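Local coordinates for protein GNAT family acetyltransferase (Mycobacterium smegmatis, PDB 6C30) that probably transfers the acetyl group of acetyl-coenzyme A to an amino group of its substrate, as a RimJ-type N-acetyltransferase of the GNAT family, at residues G28-R33 with V91-G96; I151-R156 with L191-T196. One frame throughout, in Å; residues are numbered along the deposited sequence.

Interaction 1 of 2, residues G28-R33 with V91-G96; sequences GLRPVR and VIELDG
Arg-30 reaches Glu-93 and Val-91 with its CG between the backbone N and the carbonyl carbon (chi1 51°) and its chain bent at chi2 (82°); NE lies beside Glu-93 and the guanidinium over Val-91. Glu-93 answers with an extended chain that crosses the arginine at about a right angle. NE of Arg-30 donates to Glu-93 OE2 at 2.8 Å in a nearly straight salt bridge; the oxygen lies in the guanidinium plane but is met from above the plane of its own carboxylate. Val-91 runs beside Arg-30, with its CB over the centre of one guanidinium face and CG2 3.5 Å from NH1. The opposite face is covered by the guanidinium of Arg-33, whose CZ lies 3.5 Å above the plane. The closeness of two like charges is probably eased by Glu-93 and by Asp-36, which pairs with Arg-30 NH1; that NH1 also donates to Pro-31 O, and a water links Arg-33 NH2 to Glu-93 OE2. In the backbone, Gly-28 and Glu-93 exchange two hydrogen bonds, as do Arg-30 and Val-91, the shortest running 2.7 Å from Val-91 N to Arg-30 O. Leu-29 and Ile-92 form the non-hydrogen-bonded pair between them and project from the other face, side by side, with CD2 of Leu-29 3.9 Å from CG1 of Ile-92; helix 130-143 covers them. Beyond the strand end, Val-32 CG1 touches Val-91 CG2 at 3.8 Å, and the Val-32 side chain also packs on helix 71-83. Asp-95 pairs with Arg-35 of the second subunit, so the turn after Leu-94 meets the dimer partner. The arrangement is an antiparallel ladder in the N-terminal half of the GNAT sheet, an arginine-glutamate pair packed on Val-91 on one face, Leu-29 and Ile-92 on the other.

Interaction 2 of 2, residues I151-R156 with L191-T196; sequences IEATVR and LLVAIT
Six backbone hydrogen bonds hold Ile-151 to Val-155 against Leu-191 to Ile-195, two each for the pairs Ile-151 with Ile-195, Ala-153 with Val-193 and Val-155 with Leu-191. The one from Val-193 N to Ala-153 O is nearly straight at 2.9 Å. At the far end Leu-191 N lies 2.7 Å from Val-155 O but bends to 135° at the hydrogen. Between these pairs the strands come closer, with the CA atoms of Glu-152 and Ala-194 4.1 Å apart, where the small Ala-194 probably permits the close approach; CA of Glu-152 also sits 3.1 Å from Val-193 O in a CA-H...O contact. On the face that carries Glu-152, Thr-154 and Ala-194, Leu-192 has its CG anti to the backbone N (chi1 177°), and its CD1 sits between Glu-152 and Thr-154 of the opposing strand. That methyl lies 3.6 Å from Glu-152 OE2 and 3.9 Å from Thr-154 CG2. The carboxylate of Glu-152 is paired with Arg-150; Leu-192 CD1 touches the glutamate from CB to OE2. The other face is apolar: Ala-153 CB meets Val-193 CG2 at 3.8 Å, and Val-155 CG1 lies 4.1 Å from Leu-191 CB. Ile-151 and Ile-195 lead their ends away from the opposing strand and both pack on Leu-139 of helix 130-143, while Val-155 and Leu-191 reach Arg-163 of helix 160-169. With strand 114-121 parallel to 150-155 on its far side, this antiparallel ladder belongs to the C-terminal half of the GNAT fold, a mixed sheet with helices packed against it.

Interactions 1 and 2 are two ladders of the same mixed sheet, on opposite sides of the chain's centre: their centres lie 23 Å apart, and their nearest atoms stay about 11 Å from each other. Strands 97-105 and 114-121 bridge them, the first pairing with 88-94 and the second with 150-155. Helix 130-143 is shared as well, since Leu-29 and Ile-92 of interaction 1 and Ile-151 and Ile-195 of interaction 2 all pack on it. In GNAT enzymes acetyl-coenzyme A generally binds at the splay between two neighbouring parallel strands, here probably 114-121 and 150-155, so interaction 2 would border that site and interaction 1 lie farther off; this model is the apo form.

Interaction 1 of 2, residues G28-R33 with V91-G96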
loop_
_atom_site.group_PDB
_atom_site.type_symbol
_atom_site.label_atom_id
_atom_site.label_comp_id
_atom_site.label_asym_id
_atom_site.label_seq_id
_atom_site.Cartn_x
_atom_site.Cartn_y
_atom_site.Cartn_z
ATOM N N GLY A 28 -0.416 7.393 -0.723
ATOM C CA GLY A 28 -1.056 6.655 -1.794
ATOM C C GLY A 28 -2.555 6.615 -1.547
ATOM O O GLY A 28 -3.019 6.951 -0.445
ATOM N N LEU A 29 -3.300 6.234 -2.583
ATOM C CA LEU A 29 -4.750 5.995 -2.497
ATOM C C LEU A 29 -5.044 4.533 -2.741
ATOM O O LEU A 29 -4.478 3.933 -3.650
ATOM C CB LEU A 29 -5.522 6.825 -3.524
ATOM C CG LEU A 29 -5.323 8.344 -3.539
ATOM C CD1 LEU A 29 -6.243 8.998 -4.565
ATOM C CD2 LEU A 29 -5.581 8.918 -2.145
ATOM N N ARG A 30 -5.949 3.959 -1.955
ATOM C CA ARG A 30 -6.411 2.603 -2.250
ATOM C C ARG A 30 -7.867 2.461 -1.797
ATOM O O ARG A 30 -8.362 3.300 -1.043
ATOM C CB ARG A 30 -5.483 1.552 -1.601
ATOM C CG ARG A 30 -5.201 1.734 -0.119
ATOM C CD ARG A 30 -6.325 1.171 0.724
ATOM N NE ARG A 30 -6.036 1.309 2.147
ATOM C CZ ARG A 30 -6.950 1.177 3.106
ATOM N NH1 ARG A 30 -8.208 0.893 2.784
ATOM N NH2 ARG A 30 -6.607 1.318 4.381
ATOM N N PRO A 31 -8.573 1.419 -2.274
ATOM C CA PRO A 31 -10.006 1.316 -1.945
ATOM C C PRO A 31 -10.325 1.191 -0.458
ATOM O O PRO A 31 -9.602 0.529 0.276
ATOM C CB PRO A 31 -10.437 0.042 -2.678
ATOM C CG PRO A 31 -9.497 -0.046 -3.850
ATOM C CD PRO A 31 -8.168 0.425 -3.290
ATOM N N VAL A 32 -11.417 1.803 -0.018
ATOM C CA VAL A 32 -11.964 1.508 1.307
ATOM C C VAL A 32 -12.184 0.006 1.470
ATOM O O VAL A 32 -12.504 -0.699 0.501
ATOM C CB VAL A 32 -13.317 2.232 1.575
ATOM C CG1 VAL A 32 -13.139 3.744 1.676
ATOM C CG2 VAL A 32 -14.352 1.877 0.516
ATOM N N ARG A 33 -12.024 -0.479 2.692
ATOM C CA ARG A 33 -12.284 -1.889 2.956
ATOM C C ARG A 33 -12.794 -2.067 4.376
ATOM O O ARG A 33 -12.660 -1.164 5.226
ATOM C CB ARG A 33 -11.029 -2.730 2.709
ATOM C CG ARG A 33 -9.878 -2.395 3.629
ATOM C CD ARG A 33 -8.604 -3.136 3.189
ATOM N NE ARG A 33 -7.467 -2.604 3.922
ATOM C CZ ARG A 33 -6.309 -2.234 3.381
ATOM N NH1 ARG A 33 -6.076 -2.328 2.074
ATOM N NH2 ARG A 33 -5.373 -1.754 4.175
ATOM N N VAL A 91 -9.173 5.457 0.356
ATOM C CA VAL A 91 -8.518 5.810 1.609
ATOM C C VAL A 91 -7.193 6.472 1.265
ATOM O O VAL A 91 -6.495 6.042 0.332
ATOM C CB VAL A 91 -8.292 4.567 2.489
ATOM C CG1 VAL A 91 -7.305 4.845 3.625
ATOM C CG2 VAL A 91 -9.634 4.066 3.024
ATOM N N ILE A 92 -6.866 7.533 2.003
ATOM C CA ILE A 92 -5.542 8.144 1.919
ATOM C C ILE A 92 -4.634 7.444 2.911
ATOM O O ILE A 92 -4.932 7.395 4.109
ATOM C CB ILE A 92 -5.577 9.654 2.236
ATOM C CG1 ILE A 92 -6.611 10.382 1.375
ATOM C CG2 ILE A 92 -4.167 10.259 2.078
ATOM C CD1 ILE A 92 -6.900 11.802 1.853
ATOM N N GLU A 93 -3.540 6.878 2.401
ATOM C CA GLU A 93 -2.524 6.255 3.252
ATOM C C GLU A 93 -1.301 7.149 3.391
ATOM O O GLU A 93 -0.844 7.741 2.412
ATOM C CB GLU A 93 -2.068 4.905 2.688
ATOM C CG GLU A 93 -3.135 3.820 2.765
ATOM C CD GLU A 93 -2.601 2.447 2.410
ATOM O OE1 GLU A 93 -1.479 2.349 1.855
ATOM O OE2 GLU A 93 -3.306 1.459 2.686
ATOM N N LEU A 94 -0.795 7.241 4.615
ATOM C CA LEU A 94 0.528 7.792 4.883
ATOM C C LEU A 94 1.362 6.667 5.476
ATOM O O LEU A 94 1.025 6.133 6.533
ATOM C CB LEU A 94 0.456 8.973 5.845
ATOM C CG LEU A 94 1.819 9.531 6.259
ATOM C CD1 LEU A 94 2.511 10.217 5.089
ATOM C CD2 LEU A 94 1.646 10.471 7.441
ATOM N N ASP A 95 2.433 6.300 4.775
ATOM C CA ASP A 95 3.300 5.192 5.200
ATOM C C ASP A 95 2.449 3.958 5.540
ATOM O O ASP A 95 2.659 3.265 6.539
ATOM C CB ASP A 95 4.188 5.617 6.380
ATOM C CG ASP A 95 5.066 6.823 6.038
ATOM O OD1 ASP A 95 5.525 6.911 4.884
ATOM O OD2 ASP A 95 5.269 7.687 6.928
ATOM N N GLY A 96 1.473 3.707 4.674
ATOM C CA GLY A 96 0.622 2.533 4.777
ATOM C C GLY A 96 -0.558 2.645 5.735
ATOM O O GLY A 96 -1.380 1.726 5.783
HETATM O O HOH W 1 -4.001 0.682 5.454
HETATM O O HOH W 2 -3.319 -1.109 2.097
#

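Interaction 2 of 2, residues I151-R156 with L191-T196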
loop_
_atom_site.group_PDB
_atom_site.type_symbol
_atom_site.label_atom_id
_atom_site.label_comp_id
_atom_site.label_asym_id
_atom_site.label_seq_id
_atom_site.Cartn_x
_atom_site.Cartn_y
_atom_site.Cartn_z
ATOM N N ILE A 151 -13.581 17.607 -12.983
ATOM C CA ILE A 151 -13.793 17.318 -11.572
ATOM C C ILE A 151 -14.128 18.615 -10.844
ATOM O O ILE A 151 -13.472 19.647 -11.048
ATOM C CB ILE A 151 -12.558 16.652 -10.941
ATOM C CG1 ILE A 151 -12.326 15.262 -11.555
ATOM C CG2 ILE A 151 -12.696 16.553 -9.424
ATOM C CD1 ILE A 151 -13.446 14.267 -11.296
ATOM N N GLU A 152 -15.165 18.577 -10.011
ATOM C CA GLU A 152 -15.549 19.733 -9.219
ATOM C C GLU A 152 -15.508 19.411 -7.734
ATOM O O GLU A 152 -15.422 18.241 -7.350
ATOM C CB GLU A 152 -16.952 20.209 -9.599
ATOM C CG GLU A 152 -18.035 19.196 -9.243
ATOM C CD GLU A 152 -19.432 19.630 -9.645
ATOM O OE1 GLU A 152 -20.396 19.107 -9.055
ATOM O OE2 GLU A 152 -19.585 20.479 -10.555
ATOM N N ALA A 153 -15.562 20.450 -6.913
ATOM C CA ALA A 153 -15.646 20.291 -5.460
ATOM C C ALA A 153 -16.450 21.435 -4.883
ATOM O O ALA A 153 -16.570 22.505 -5.500
ATOM C CB ALA A 153 -14.262 20.245 -4.820
ATOM N N THR A 154 -17.036 21.205 -3.712
ATOM C CA THR A 154 -17.772 22.257 -3.020
ATOM C C THR A 154 -17.144 22.503 -1.653
ATOM O O THR A 154 -16.653 21.575 -0.990
ATOM C CB THR A 154 -19.275 21.918 -2.880
ATOM O OG1 THR A 154 -19.421 20.625 -2.277
ATOM C CG2 THR A 154 -19.933 21.902 -4.247
ATOM N N VAL A 155 -17.122 23.763 -1.244
ATOM C CA VAL A 155 -16.432 24.139 -0.021
ATOM C C VAL A 155 -17.078 25.406 0.528
ATOM O O VAL A 155 -17.371 26.322 -0.232
ATOM C CB VAL A 155 -14.911 24.335 -0.289
ATOM C CG1 VAL A 155 -14.661 25.338 -1.416
ATOM C CG2 VAL A 155 -14.185 24.742 0.984
ATOM N N ARG A 156 -17.347 25.449 1.827
ATOM C CA ARG A 156 -17.922 26.653 2.411
ATOM C C ARG A 156 -16.939 27.817 2.300
ATOM O O ARG A 156 -15.726 27.628 2.465
ATOM C CB ARG A 156 -18.320 26.414 3.872
ATOM C CG ARG A 156 -19.577 25.552 4.014
ATOM C CD ARG A 156 -19.942 25.303 5.475
ATOM N NE ARG A 156 -20.330 26.541 6.145
ATOM C CZ ARG A 156 -20.492 26.662 7.459
ATOM N NH1 ARG A 156 -20.285 25.620 8.257
ATOM N NH2 ARG A 156 -20.849 27.835 7.973
ATOM N N LEU A 191 -19.090 27.401 -2.085
ATOM C CA LEU A 191 -18.433 27.688 -3.353
ATOM C C LEU A 191 -18.330 26.423 -4.182
ATOM O O LEU A 191 -18.153 25.332 -3.638
ATOM C CB LEU A 191 -17.037 28.268 -3.122
ATOM C CG LEU A 191 -17.007 29.677 -2.531
ATOM C CD1 LEU A 191 -15.682 29.911 -1.850
ATOM C CD2 LEU A 191 -17.260 30.726 -3.606
ATOM N N LEU A 192 -18.465 26.571 -5.491
ATOM C CA LEU A 192 -18.206 25.499 -6.428
ATOM C C LEU A 192 -16.885 25.793 -7.114
ATOM O O LEU A 192 -16.705 26.879 -7.679
ATOM C CB LEU A 192 -19.338 25.394 -7.460
ATOM C CG LEU A 192 -19.167 24.347 -8.556
ATOM C CD1 LEU A 192 -19.205 22.948 -7.963
ATOM C CD2 LEU A 192 -20.236 24.495 -9.638
ATOM N N VAL A 193 -15.965 24.840 -7.061
ATOM C CA VAL A 193 -14.685 24.986 -7.748
ATOM C C VAL A 193 -14.509 23.808 -8.711
ATOM O O VAL A 193 -15.136 22.765 -8.532
ATOM C CB VAL A 193 -13.492 25.079 -6.758
ATOM C CG1 VAL A 193 -13.701 26.210 -5.756
ATOM C CG2 VAL A 193 -13.267 23.751 -6.035
ATOM N N ALA A 194 -13.674 23.964 -9.741
ATOM C CA ALA A 194 -13.579 22.942 -10.771
ATOM C C ALA A 194 -12.270 23.008 -11.537
ATOM O O ALA A 194 -11.580 24.033 -11.552
ATOM C CB ALA A 194 -14.741 23.060 -11.754
ATOM N N ILE A 195 -11.943 21.901 -12.180
ATOM C CA ILE A 195 -10.816 21.852 -13.098
ATOM C C ILE A 195 -11.172 20.862 -14.208
ATOM O O ILE A 195 -11.884 19.885 -13.962
ATOM C CB ILE A 195 -9.506 21.463 -12.350
ATOM C CG1 ILE A 195 -8.290 21.604 -13.271
ATOM C CG2 ILE A 195 -9.588 20.050 -11.739
ATOM C CD1 ILE A 195 -6.955 21.353 -12.572
ATOM N N THR A 196 -10.729 21.128 -15.437
ATOM C CA THR A 196 -11.024 20.197 -16.525
ATOM C C THR A 196 -9.724 19.588 -17.049
ATOM O O THR A 196 -8.635 20.081 -16.751
ATOM C CB THR A 196 -11.826 20.864 -17.682
ATOM O OG1 THR A 196 -11.019 21.852 -18.340
ATOM C CG2 THR A 196 -13.107 21.509 -17.164
#